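Local coordinates for starch synthase I (PDB 4HLN), which belongs to the starch synthase family of GT-B glycosyltransferases, built from two Rossmann-like domains that face each other across a cleft, at residues A[119-124]-A[155-160]; A[263-268]-A[294-299]; A[481-486]-A[499-504]; A[440-445]-A[471-476]. All blocks are in the same frame, centred on the assembly; numbering follows the deposited sequence.

Contact 1 (A[119-124]-A[155-160]); sequences PLAKVT and AARGHR
Ala-121 N donates to Arg-157 O at 3.2 Å, the only hydrogen bond between these two segments. Around it the loop 119-124 wraps the turn that follows helix 150-156. Leu-120 turns its CB away, yet its CD2 comes back to sit 3.7 Å from Ala-156 O. Further along, Thr-124 rests its CB on Gly-158 O at 3.4 Å, with CG2 of the same residue close by. The imidazole of His-159 is met by the Ala-121 methyl, whose CB lies 3.7 Å from NE2, and Val-123 O approaches the ring edge at CE1, near the ring plane, at 3.5 Å. Both ring nitrogens are held from outside: ND1 accepts from Arg-125 N, and NE2 bonds Glu-619. Arg-157 bends at its third torsion (chi3 117°), carrying the guanidinium past Pro-119 CB and the Ala-121 methyl into salt bridges with Glu-619 and Asp-612. Glu-619, on helix 611-627, is thus a shared partner of Arg-157 and His-159. Such a late helix laid back against the N-terminal domain is characteristic of the GT-B fold.

Contact 2 (A[263-268]-A[294-299]); sequences SCMFVV and RSTLVI
Met-265 reaches across to Thr-296 and Arg-294, and the fuller side-chain packing is on the face these three share. Its CG stands opposite the backbone N (chi1 177°), and bends at the next two torsions curl the thioether over the neighbouring strand: SD comes 3.3 Å from Thr-296 OG1, while CE lies 3.5 Å from Arg-294 CB, the methionine and arginine side chains crossing at about a right angle. On the same face Val-267 CG1 meets Val-298 CG2 at 3.6 Å, and Phe-622 of helix 611-627 covers Met-265 and Thr-296. Between the two strands five backbone hydrogen bonds alternate, from Arg-294 N to Cys-264 O at 3.1 Å through to Val-298 N to Val-268 O at 2.9 Å.

The other face is joined more sparsely. Phe-266 CB and Ser-295 CB come together at 4.1 Å. Arg-294 O sits at the edge of the phenyl ring, in its plane; helix 276-284 packs on that ring. Val-268 CG2 touches Leu-297 CD1 at 3.9 Å. Toward the solvent-exposed start at residue 263 the contact runs out, and the Arg-294 guanidinium leads away to the carbonyls of Asp-628, Ala-625 and Arg-291. Parallel strands 264-269 and 294-299, linked through helix 276-284, form a beta-alpha-beta unit in the central sheet of the N-terminal Rossmann-like domain.

Contact 3 (A[481-486]-A[499-504]); sequences VFEGWM and GWVGFS
A beta-alpha-beta unit of the C-terminal domain closes here, where helix 480-492 lies against strand 497-501, an outermost strand of the sheet, and Met-486 and Glu-483 meet Val-501. The short segments run roughly antiparallel, at 141°, with their axes 8.8 Å apart, and no hydrogen bond passes between them. Val-501 divides its two branches between two partners one helical turn apart. Its CG2 lies 3.8 Å from Met-486 CE, the side chains crossing at a slant. Its CG1, opposite the backbone N (chi1 177°), sits 3.6 Å from Glu-483 CD, the glutamate chain extended and crossing the valine at about a right angle. Met-486 points at the strand and bends at its last torsion (chi3 66°), laying the CE methyl 3.4 Å from Gly-499 CA, directly against bare backbone.

The Glu-483 carboxylate takes its polar partners elsewhere. OE2 receives the backbone N of Gly-478 and bonds Ser-477 OG, with a weak bond from Asp-479 N besides, all just ahead of the helix. That cluster of donors, together with the nearby helix start, would tend to stabilise the negative charge. Behind Met-486, the Met-474 side chain of strand 471-476 continues the apolar layer beneath the helix. Strand 471-476, helix 480-492 and strand 497-501 together make the beta-alpha-beta unit, the recurring element of a Rossmann-like domain.

Contact 4 (A[440-445]-A[471-476]); sequences VPLIGF and QFVMLG
Hydrogen bonding between backbones comes first: Gln-471 N to Pro-441 O at 2.9 Å begins a run of five bonds that alternates between the parallel strands and ends with Leu-475 N to Phe-445 O at 2.9 Å. CA-H...O contacts fill in between them, such as Gly-444 CA to Val-473 O at 3.2 Å.

Apolar contacts occupy both faces. On one, Ile-443 CG2 lies 3.6 Å from Phe-472 CD1, and the far end of that ring, CZ, comes 4.0 Å from Phe-445 CB. Met-474 starts between its backbone N and carbonyl carbon (chi1 66°) and then bends at its last torsion, bringing CE to 3.6 Å from Phe-445 CD1. Its SD also lies in plane at the edge of the Phe-472 ring. On the other face, beneath helix 419-432, Leu-442 CD1 bridges Gln-471 CB and Val-473 CG1.

Amide against methyl is the third kind. Gln-471 extends beyond CG and crosses Val-440 at about a right angle, with CD 3.5 Å from Val-440 CG1. The amide's polar atoms are paired elsewhere, OE1 with Gln-429 NE2 and NE2 with Pro-435 O.

Every touching residue is buried, and the side chains meet almost wholly through carbon. This chemistry implies a buried pair whose register is set by backbone hydrogen bonds and whose faces are held by apolar contact.

The four contacts fall into two groups, one in each domain, with centres 41 to 44 Å apart. Contacts 1 and 2 lie in the N-terminal domain, centres about 17 Å apart and nearest atoms about 7 Å, without touching; helix 611-627 packs on both. Contacts 3 and 4 do touch, centres about 13 Å apart: strands 471-476 and 497-501 are neighbours, with Trp-500 N probably bonded to Met-474 O at 2.9 Å. Their two successive beta-alpha-beta units share strand 471-476. In contact 4 the Pro-441 side chain is about 14 Å from a bound alpha-D-glucopyranose and rests on helix 576-592, which carries the pocket residues Thr-585 and Thr-589.

Contact 1 (A[119-124]-A[155-160])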
loop_
_atom_site.group_PDB
_atom_site.type_symbol
_atom_site.label_atom_id
_atom_site.label_comp_id
_atom_site.label_asym_id
_atom_site.label_seq_id
_atom_site.Cartn_x
_atom_site.Cartn_y
_atom_site.Cartn_z
ATOM N N PRO A 119 -21.439 10.216 -1.659
ATOM C CA PRO A 119 -20.864 11.454 -1.125
ATOM C C PRO A 119 -19.899 12.110 -2.113
ATOM O O PRO A 119 -19.119 11.421 -2.776
ATOM C CB PRO A 119 -20.119 10.984 0.133
ATOM C CG PRO A 119 -19.896 9.532 -0.070
ATOM C CD PRO A 119 -21.052 9.035 -0.868
ATOM N N LEU A 120 -19.967 13.435 -2.216
ATOM C CA LEU A 120 -19.082 14.181 -3.101
ATOM C C LEU A 120 -18.109 15.039 -2.281
ATOM O O LEU A 120 -18.268 15.180 -1.066
ATOM C CB LEU A 120 -19.898 15.013 -4.097
ATOM C CG LEU A 120 -20.948 14.232 -4.923
ATOM C CD1 LEU A 120 -21.845 15.167 -5.712
ATOM C CD2 LEU A 120 -20.330 13.174 -5.868
ATOM N N ALA A 121 -17.088 15.586 -2.935
ATOM C CA ALA A 121 -16.059 16.350 -2.230
ATOM C C ALA A 121 -16.282 17.863 -2.280
ATOM O O ALA A 121 -16.725 18.403 -3.306
ATOM C CB ALA A 121 -14.670 15.999 -2.768
ATOM N N LYS A 122 -15.966 18.531 -1.166
ATOM C CA LYS A 122 -16.060 19.988 -1.040
ATOM C C LYS A 122 -15.431 20.684 -2.232
ATOM O O LYS A 122 -16.047 21.535 -2.887
ATOM C CB LYS A 122 -15.337 20.447 0.230
ATOM C CG LYS A 122 -16.138 20.308 1.514
ATOM C CD LYS A 122 -17.098 21.483 1.704
ATOM C CE LYS A 122 -16.357 22.817 1.714
ATOM N NZ LYS A 122 -17.203 23.925 2.241
ATOM N N VAL A 123 -14.181 20.314 -2.492
ATOM C CA VAL A 123 -13.419 20.862 -3.597
ATOM C C VAL A 123 -13.015 19.733 -4.512
ATOM O O VAL A 123 -12.154 18.931 -4.164
ATOM C CB VAL A 123 -12.124 21.511 -3.108
ATOM C CG1 VAL A 123 -11.454 22.248 -4.246
ATOM C CG2 VAL A 123 -12.410 22.436 -1.957
ATOM N N THR A 124 -13.639 19.666 -5.678
ATOM C CA THR A 124 -13.258 18.692 -6.682
ATOM C C THR A 124 -11.989 19.182 -7.383
ATOM O O THR A 124 -11.783 20.381 -7.542
ATOM C CB THR A 124 -14.374 18.513 -7.711
ATOM O OG1 THR A 124 -14.561 19.746 -8.410
ATOM C CG2 THR A 124 -15.675 18.126 -7.025
ATOM N N ALA A 155 -12.654 9.496 -8.454
ATOM C CA ALA A 155 -13.500 9.864 -9.583
ATOM C C ALA A 155 -14.957 9.891 -9.157
ATOM O O ALA A 155 -15.737 10.708 -9.624
ATOM C CB ALA A 155 -13.302 8.901 -10.745
ATOM N N ALA A 156 -15.308 8.989 -8.253
ATOM C CA ALA A 156 -16.688 8.811 -7.824
ATOM C C ALA A 156 -17.130 9.952 -6.924
ATOM O O ALA A 156 -18.323 10.173 -6.722
ATOM C CB ALA A 156 -16.823 7.490 -7.089
ATOM N N ARG A 157 -16.156 10.658 -6.363
ATOM C CA ARG A 157 -16.437 11.802 -5.513
ATOM C C ARG A 157 -16.428 13.105 -6.315
ATOM O O ARG A 157 -16.426 14.185 -5.730
ATOM C CB ARG A 157 -15.411 11.904 -4.383
ATOM C CG ARG A 157 -15.320 10.696 -3.471
ATOM C CD ARG A 157 -14.455 11.016 -2.251
ATOM N NE ARG A 157 -15.239 10.927 -1.027
ATOM C CZ ARG A 157 -15.263 11.860 -0.082
ATOM N NH1 ARG A 157 -14.525 12.945 -0.221
ATOM N NH2 ARG A 157 -16.016 11.701 1.005
ATOM N N GLY A 158 -16.397 13.001 -7.645
ATOM C CA GLY A 158 -16.523 14.163 -8.512
ATOM C C GLY A 158 -15.227 14.796 -9.000
ATOM O O GLY A 158 -15.245 15.833 -9.659
ATOM N N HIS A 159 -14.093 14.185 -8.683
ATOM C CA HIS A 159 -12.821 14.657 -9.219
ATOM C C HIS A 159 -12.673 14.245 -10.670
ATOM O O HIS A 159 -13.191 13.214 -11.091
ATOM C CB HIS A 159 -11.645 14.113 -8.413
ATOM C CG HIS A 159 -11.732 14.415 -6.951
ATOM N ND1 HIS A 159 -11.432 15.654 -6.430
ATOM C CD2 HIS A 159 -12.097 13.640 -5.900
ATOM C CE1 HIS A 159 -11.607 15.631 -5.121
ATOM N NE2 HIS A 159 -12.010 14.420 -4.773
ATOM N N ARG A 160 -11.967 15.064 -11.438
ATOM C CA ARG A 160 -11.599 14.686 -12.786
ATOM C C ARG A 160 -10.291 13.914 -12.658
ATOM O O ARG A 160 -9.298 14.467 -12.212
ATOM C CB ARG A 160 -11.408 15.918 -13.661
ATOM C CG ARG A 160 -11.716 15.626 -15.119
ATOM C CD ARG A 160 -11.074 16.636 -16.032
ATOM N NE ARG A 160 -11.308 16.279 -17.422
ATOM C CZ ARG A 160 -10.925 17.031 -18.443
ATOM N NH1 ARG A 160 -11.174 16.655 -19.693
ATOM N NH2 ARG A 160 -10.302 18.170 -18.199
#

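Contact 2 (A[263-268]-A[294-299])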
loop_
_atom_site.group_PDB
_atom_site.type_symbol
_atom_site.label_atom_id
_atom_site.label_comp_id
_atom_site.label_asym_id
_atom_site.label_seq_id
_atom_site.Cartn_x
_atom_site.Cartn_y
_atom_site.Cartn_z
ATOM N N SER A 263 -3.555 22.966 -13.337
ATOM C CA SER A 263 -3.824 23.019 -11.902
ATOM C C SER A 263 -4.057 21.616 -11.387
ATOM O O SER A 263 -5.054 21.326 -10.713
ATOM C CB SER A 263 -5.030 23.898 -11.603
ATOM O OG SER A 263 -4.773 25.234 -11.987
ATOM N N CYS A 264 -3.126 20.739 -11.718
ATOM C CA CYS A 264 -3.303 19.332 -11.420
ATOM C C CYS A 264 -2.581 18.873 -10.177
ATOM O O CYS A 264 -1.549 19.425 -9.785
ATOM C CB CYS A 264 -2.863 18.500 -12.611
ATOM S SG CYS A 264 -3.945 18.815 -13.998
ATOM N N MET A 265 -3.153 17.867 -9.541
ATOM C CA MET A 265 -2.403 17.121 -8.559
ATOM C C MET A 265 -1.871 15.875 -9.267
ATOM O O MET A 265 -2.646 15.025 -9.722
ATOM C CB MET A 265 -3.255 16.771 -7.330
ATOM C CG MET A 265 -2.493 15.907 -6.283
ATOM S SD MET A 265 -0.925 16.578 -5.625
ATOM C CE MET A 265 -1.548 17.944 -4.647
ATOM N N PHE A 266 -0.550 15.811 -9.419
ATOM C CA PHE A 266 0.084 14.605 -9.926
ATOM C C PHE A 266 0.362 13.675 -8.764
ATOM O O PHE A 266 1.042 14.058 -7.823
ATOM C CB PHE A 266 1.397 14.928 -10.607
ATOM C CG PHE A 266 1.246 15.672 -11.883
ATOM C CD1 PHE A 266 1.298 15.007 -13.091
ATOM C CD2 PHE A 266 1.063 17.043 -11.883
ATOM C CE1 PHE A 266 1.166 15.700 -14.287
ATOM C CE2 PHE A 266 0.937 17.739 -13.064
ATOM C CZ PHE A 266 0.988 17.067 -14.271
ATOM N N VAL A 267 -0.184 12.467 -8.830
ATOM C CA VAL A 267 0.131 11.420 -7.863
ATOM C C VAL A 267 1.058 10.406 -8.521
ATOM O O VAL A 267 0.625 9.563 -9.309
ATOM C CB VAL A 267 -1.121 10.691 -7.397
ATOM C CG1 VAL A 267 -0.750 9.620 -6.404
ATOM C CG2 VAL A 267 -2.069 11.661 -6.777
ATOM N N VAL A 268 2.341 10.498 -8.210
ATOM C CA VAL A 268 3.312 9.623 -8.842
ATOM C C VAL A 268 3.710 8.416 -7.978
ATOM O O VAL A 268 4.072 8.542 -6.818
ATOM C CB VAL A 268 4.498 10.433 -9.318
ATOM C CG1 VAL A 268 3.958 11.684 -10.001
ATOM C CG2 VAL A 268 5.373 10.815 -8.154
ATOM N N ARG A 294 0.770 20.634 -8.178
ATOM C CA ARG A 294 1.560 20.062 -7.108
ATOM C C ARG A 294 1.746 18.583 -7.404
ATOM O O ARG A 294 1.168 18.056 -8.359
ATOM C CB ARG A 294 0.849 20.259 -5.770
ATOM C CG ARG A 294 0.569 21.720 -5.409
ATOM C CD ARG A 294 1.871 22.458 -5.164
ATOM N NE ARG A 294 1.655 23.764 -4.572
ATOM C CZ ARG A 294 1.621 24.903 -5.258
ATOM N NH1 ARG A 294 1.785 24.906 -6.577
ATOM N NH2 ARG A 294 1.417 26.041 -4.615
ATOM N N SER A 295 2.549 17.907 -6.595
ATOM C CA SER A 295 2.725 16.463 -6.754
ATOM C C SER A 295 2.868 15.716 -5.438
ATOM O O SER A 295 3.422 16.223 -4.461
ATOM C CB SER A 295 3.916 16.150 -7.656
ATOM O OG SER A 295 5.107 16.673 -7.104
ATOM N N THR A 296 2.361 14.490 -5.435
ATOM C CA THR A 296 2.442 13.624 -4.278
ATOM C C THR A 296 3.153 12.342 -4.649
ATOM O O THR A 296 2.763 11.635 -5.576
ATOM C CB THR A 296 1.046 13.278 -3.758
ATOM O OG1 THR A 296 0.367 14.490 -3.410
ATOM C CG2 THR A 296 1.129 12.325 -2.530
ATOM N N LEU A 297 4.208 12.043 -3.919
ATOM C CA LEU A 297 4.925 10.815 -4.145
ATOM C C LEU A 297 4.304 9.728 -3.268
ATOM O O LEU A 297 4.164 9.906 -2.057
ATOM C CB LEU A 297 6.411 11.015 -3.841
ATOM C CG LEU A 297 7.247 9.739 -3.838
ATOM C CD1 LEU A 297 7.240 9.072 -5.223
ATOM C CD2 LEU A 297 8.656 10.074 -3.373
ATOM N N VAL A 298 3.901 8.626 -3.898
ATOM C CA VAL A 298 3.413 7.451 -3.185
ATOM C C VAL A 298 4.460 6.348 -3.240
ATOM O O VAL A 298 4.874 5.913 -4.324
ATOM C CB VAL A 298 2.127 6.871 -3.791
ATOM C CG1 VAL A 298 1.732 5.627 -3.008
ATOM C CG2 VAL A 298 1.002 7.898 -3.801
ATOM N N ILE A 299 4.872 5.892 -2.064
ATOM C CA ILE A 299 5.951 4.935 -1.953
ATOM C C ILE A 299 5.422 3.639 -1.373
ATOM O O ILE A 299 5.129 3.559 -0.174
ATOM C CB ILE A 299 7.046 5.452 -1.014
ATOM C CG1 ILE A 299 7.588 6.791 -1.493
ATOM C CG2 ILE A 299 8.174 4.454 -0.905
ATOM C CD1 ILE A 299 8.789 7.257 -0.695
#

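Contact 3 (A[481-486]-A[499-504])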
loop_
_atom_site.group_PDB
_atom_site.type_symbol
_atom_site.label_atom_id
_atom_site.label_comp_id
_atom_site.label_asym_id
_atom_site.label_seq_id
_atom_site.Cartn_x
_atom_site.Cartn_y
_atom_site.Cartn_z
ATOM N N VAL A 481 7.570 -26.596 2.155
ATOM C CA VAL A 481 8.328 -26.908 3.373
ATOM C C VAL A 481 7.656 -26.343 4.635
ATOM O O VAL A 481 7.673 -26.966 5.695
ATOM C CB VAL A 481 9.816 -26.446 3.298
ATOM C CG1 VAL A 481 9.914 -24.952 3.007
ATOM C CG2 VAL A 481 10.546 -26.784 4.592
ATOM N N PHE A 482 7.062 -25.160 4.511
ATOM C CA PHE A 482 6.333 -24.562 5.622
ATOM C C PHE A 482 4.962 -25.236 5.789
ATOM O O PHE A 482 4.502 -25.490 6.911
ATOM C CB PHE A 482 6.182 -23.052 5.412
ATOM C CG PHE A 482 5.639 -22.336 6.609
ATOM C CD1 PHE A 482 6.486 -21.910 7.621
ATOM C CD2 PHE A 482 4.280 -22.108 6.740
ATOM C CE1 PHE A 482 5.988 -21.263 8.740
ATOM C CE2 PHE A 482 3.776 -21.462 7.854
ATOM C CZ PHE A 482 4.631 -21.037 8.854
ATOM N N GLU A 483 4.319 -25.525 4.663
ATOM C CA GLU A 483 3.088 -26.289 4.663
ATOM C C GLU A 483 3.305 -27.581 5.426
ATOM O O GLU A 483 2.482 -27.969 6.267
ATOM C CB GLU A 483 2.646 -26.593 3.232
ATOM C CG GLU A 483 2.198 -25.359 2.453
ATOM C CD GLU A 483 1.777 -25.689 1.028
ATOM O OE1 GLU A 483 1.685 -26.895 0.694
ATOM O OE2 GLU A 483 1.539 -24.743 0.244
ATOM N N GLY A 484 4.421 -28.243 5.130
ATOM C CA GLY A 484 4.759 -29.488 5.795
ATOM C C GLY A 484 4.865 -29.258 7.284
ATOM O O GLY A 484 4.517 -30.122 8.101
ATOM N N TRP A 485 5.340 -28.068 7.636
ATOM C CA TRP A 485 5.555 -27.720 9.029
ATOM C C TRP A 485 4.226 -27.482 9.731
ATOM O O TRP A 485 4.042 -27.845 10.892
ATOM C CB TRP A 485 6.441 -26.487 9.143
ATOM C CG TRP A 485 6.482 -25.975 10.528
ATOM C CD1 TRP A 485 7.340 -26.353 11.510
ATOM C CD2 TRP A 485 5.608 -25.002 11.107
ATOM N NE1 TRP A 485 7.067 -25.666 12.669
ATOM C CE2 TRP A 485 6.008 -24.829 12.449
ATOM C CE3 TRP A 485 4.533 -24.255 10.621
ATOM C CZ2 TRP A 485 5.370 -23.940 13.313
ATOM C CZ3 TRP A 485 3.900 -23.366 11.482
ATOM C CH2 TRP A 485 4.318 -23.220 12.814
ATOM N N MET A 486 3.294 -26.866 9.019
ATOM C CA MET A 486 1.943 -26.728 9.544
ATOM C C MET A 486 1.392 -28.089 9.968
ATOM O O MET A 486 0.847 -28.231 11.068
ATOM C CB MET A 486 1.028 -26.061 8.514
ATOM C CG MET A 486 1.343 -24.591 8.289
ATOM S SD MET A 486 0.459 -23.838 6.913
ATOM C CE MET A 486 -1.238 -23.897 7.493
ATOM N N GLY A 499 -3.842 -26.037 10.963
ATOM C CA GLY A 499 -3.266 -25.472 9.762
ATOM C C GLY A 499 -4.077 -25.870 8.546
ATOM O O GLY A 499 -4.109 -27.044 8.149
ATOM N N TRP A 500 -4.744 -24.883 7.960
ATOM C CA TRP A 500 -5.585 -25.102 6.799
ATOM C C TRP A 500 -4.761 -24.739 5.584
ATOM O O TRP A 500 -4.567 -23.554 5.282
ATOM C CB TRP A 500 -6.820 -24.203 6.878
ATOM C CG TRP A 500 -8.011 -24.654 6.057
ATOM C CD1 TRP A 500 -9.164 -25.207 6.537
ATOM C CD2 TRP A 500 -8.176 -24.563 4.626
ATOM N NE1 TRP A 500 -10.028 -25.479 5.499
ATOM C CE2 TRP A 500 -9.451 -25.092 4.317
ATOM C CE3 TRP A 500 -7.370 -24.093 3.579
ATOM C CZ2 TRP A 500 -9.941 -25.166 3.004
ATOM C CZ3 TRP A 500 -7.858 -24.162 2.272
ATOM C CH2 TRP A 500 -9.131 -24.695 1.999
ATOM N N VAL A 501 -4.266 -25.763 4.897
ATOM C CA VAL A 501 -3.401 -25.556 3.750
ATOM C C VAL A 501 -4.160 -25.474 2.437
ATOM O O VAL A 501 -4.820 -26.424 2.009
ATOM C CB VAL A 501 -2.349 -26.646 3.635
ATOM C CG1 VAL A 501 -1.529 -26.423 2.381
ATOM C CG2 VAL A 501 -1.459 -26.641 4.870
ATOM N N GLY A 502 -4.029 -24.323 1.798
ATOM C CA GLY A 502 -4.700 -24.035 0.550
ATOM C C GLY A 502 -5.232 -22.627 0.667
ATOM O O GLY A 502 -4.872 -21.893 1.593
ATOM N N PHE A 503 -6.074 -22.228 -0.271
ATOM C CA PHE A 503 -6.886 -21.070 0.008
ATOM C C PHE A 503 -8.372 -21.326 -0.155
ATOM O O PHE A 503 -8.791 -22.349 -0.688
ATOM C CB PHE A 503 -6.439 -19.818 -0.736
ATOM C CG PHE A 503 -6.657 -18.563 0.067
ATOM C CD1 PHE A 503 -5.853 -18.288 1.178
ATOM C CD2 PHE A 503 -7.691 -17.684 -0.243
ATOM C CE1 PHE A 503 -6.055 -17.146 1.944
ATOM C CE2 PHE A 503 -7.899 -16.540 0.520
ATOM C CZ PHE A 503 -7.079 -16.271 1.614
ATOM N N SER A 504 -9.153 -20.382 0.350
ATOM C CA SER A 504 -10.596 -20.451 0.344
ATOM C C SER A 504 -11.072 -19.115 0.849
ATOM O O SER A 504 -10.785 -18.734 1.985
ATOM C CB SER A 504 -11.090 -21.530 1.306
ATOM O OG SER A 504 -12.502 -21.452 1.463
#

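Contact 4 (A[440-445]-A[471-476])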
loop_
_atom_site.group_PDB
_atom_site.type_symbol
_atom_site.label_atom_id
_atom_site.label_comp_id
_atom_site.label_asym_id
_atom_site.label_seq_id
_atom_site.Cartn_x
_atom_site.Cartn_y
_atom_site.Cartn_z
ATOM N N VAL A 440 -11.749 -19.913 25.752
ATOM C CA VAL A 440 -10.387 -19.987 25.239
ATOM C C VAL A 440 -10.176 -18.929 24.143
ATOM O O VAL A 440 -11.061 -18.703 23.318
ATOM C CB VAL A 440 -10.104 -21.401 24.676
ATOM C CG1 VAL A 440 -10.954 -21.651 23.439
ATOM C CG2 VAL A 440 -8.645 -21.575 24.341
ATOM N N PRO A 441 -9.008 -18.259 24.146
ATOM C CA PRO A 441 -8.655 -17.293 23.099
ATOM C C PRO A 441 -8.358 -17.998 21.784
ATOM O O PRO A 441 -7.497 -18.882 21.739
ATOM C CB PRO A 441 -7.363 -16.661 23.626
ATOM C CG PRO A 441 -7.332 -16.985 25.082
ATOM C CD PRO A 441 -7.986 -18.311 25.202
ATOM N N LEU A 442 -9.065 -17.613 20.730
ATOM C CA LEU A 442 -8.854 -18.199 19.417
ATOM C C LEU A 442 -8.183 -17.188 18.500
ATOM O O LEU A 442 -8.668 -16.070 18.321
ATOM C CB LEU A 442 -10.176 -18.678 18.830
ATOM C CG LEU A 442 -10.147 -19.173 17.382
ATOM C CD1 LEU A 442 -9.012 -20.149 17.129
ATOM C CD2 LEU A 442 -11.482 -19.806 17.027
ATOM N N ILE A 443 -7.057 -17.592 17.925
ATOM C CA ILE A 443 -6.207 -16.690 17.173
ATOM C C ILE A 443 -6.024 -17.156 15.746
ATOM O O ILE A 443 -5.807 -18.347 15.495
ATOM C CB ILE A 443 -4.835 -16.601 17.811
ATOM C CG1 ILE A 443 -4.958 -15.984 19.197
ATOM C CG2 ILE A 443 -3.909 -15.767 16.954
ATOM C CD1 ILE A 443 -3.767 -16.237 20.065
ATOM N N GLY A 444 -6.103 -16.203 14.817
ATOM C CA GLY A 444 -6.012 -16.494 13.400
ATOM C C GLY A 444 -4.832 -15.823 12.712
ATOM O O GLY A 444 -4.437 -14.694 13.047
ATOM N N PHE A 445 -4.254 -16.541 11.756
ATOM C CA PHE A 445 -3.382 -15.936 10.768
ATOM C C PHE A 445 -3.931 -16.289 9.394
ATOM O O PHE A 445 -4.415 -17.392 9.183
ATOM C CB PHE A 445 -1.947 -16.447 10.894
ATOM C CG PHE A 445 -1.110 -16.157 9.682
ATOM C CD1 PHE A 445 -1.149 -17.002 8.577
ATOM C CD2 PHE A 445 -0.315 -15.022 9.626
ATOM C CE1 PHE A 445 -0.398 -16.729 7.447
ATOM C CE2 PHE A 445 0.439 -14.743 8.497
ATOM C CZ PHE A 445 0.397 -15.596 7.408
ATOM N N GLN A 471 -6.104 -21.417 21.328
ATOM C CA GLN A 471 -6.199 -22.116 20.059
ATOM C C GLN A 471 -5.679 -21.191 18.952
ATOM O O GLN A 471 -5.780 -19.969 19.037
ATOM C CB GLN A 471 -7.636 -22.554 19.793
ATOM C CG GLN A 471 -8.351 -23.055 21.037
ATOM C CD GLN A 471 -9.733 -23.573 20.732
ATOM O OE1 GLN A 471 -10.462 -22.995 19.918
ATOM N NE2 GLN A 471 -10.102 -24.680 21.369
ATOM N N PHE A 472 -5.100 -21.782 17.920
ATOM C CA PHE A 472 -4.464 -21.003 16.881
ATOM C C PHE A 472 -4.690 -21.658 15.535
ATOM O O PHE A 472 -4.266 -22.781 15.296
ATOM C CB PHE A 472 -2.966 -20.884 17.145
ATOM C CG PHE A 472 -2.244 -20.117 16.094
ATOM C CD1 PHE A 472 -1.984 -18.767 16.257
ATOM C CD2 PHE A 472 -1.847 -20.732 14.921
ATOM C CE1 PHE A 472 -1.325 -18.045 15.272
ATOM C CE2 PHE A 472 -1.189 -20.012 13.932
ATOM C CZ PHE A 472 -0.930 -18.668 14.113
ATOM N N VAL A 473 -5.365 -20.955 14.646
ATOM C CA VAL A 473 -5.564 -21.486 13.315
ATOM C C VAL A 473 -4.921 -20.557 12.309
ATOM O O VAL A 473 -5.094 -19.337 12.360
ATOM C CB VAL A 473 -7.054 -21.652 12.975
ATOM C CG1 VAL A 473 -7.830 -20.362 13.281
ATOM C CG2 VAL A 473 -7.215 -22.049 11.512
ATOM N N MET A 474 -4.153 -21.126 11.398
ATOM C CA MET A 474 -3.667 -20.316 10.311
ATOM C C MET A 474 -4.093 -20.959 9.006
ATOM O O MET A 474 -4.115 -22.178 8.879
ATOM C CB MET A 474 -2.155 -20.082 10.406
ATOM C CG MET A 474 -1.307 -21.315 10.246
ATOM S SD MET A 474 0.416 -21.006 10.695
ATOM C CE MET A 474 0.915 -19.807 9.464
ATOM N N LEU A 475 -4.488 -20.119 8.065
ATOM C CA LEU A 475 -4.889 -20.558 6.748
ATOM C C LEU A 475 -3.981 -19.868 5.758
ATOM O O LEU A 475 -3.801 -18.646 5.812
ATOM C CB LEU A 475 -6.345 -20.153 6.478
ATOM C CG LEU A 475 -6.714 -19.887 5.014
ATOM C CD1 LEU A 475 -6.952 -21.183 4.289
ATOM C CD2 LEU A 475 -7.933 -19.001 4.893
ATOM N N GLY A 476 -3.409 -20.644 4.853
ATOM C CA GLY A 476 -2.620 -20.064 3.789
ATOM C C GLY A 476 -1.892 -21.120 2.996
ATOM O O GLY A 476 -1.927 -22.306 3.345
#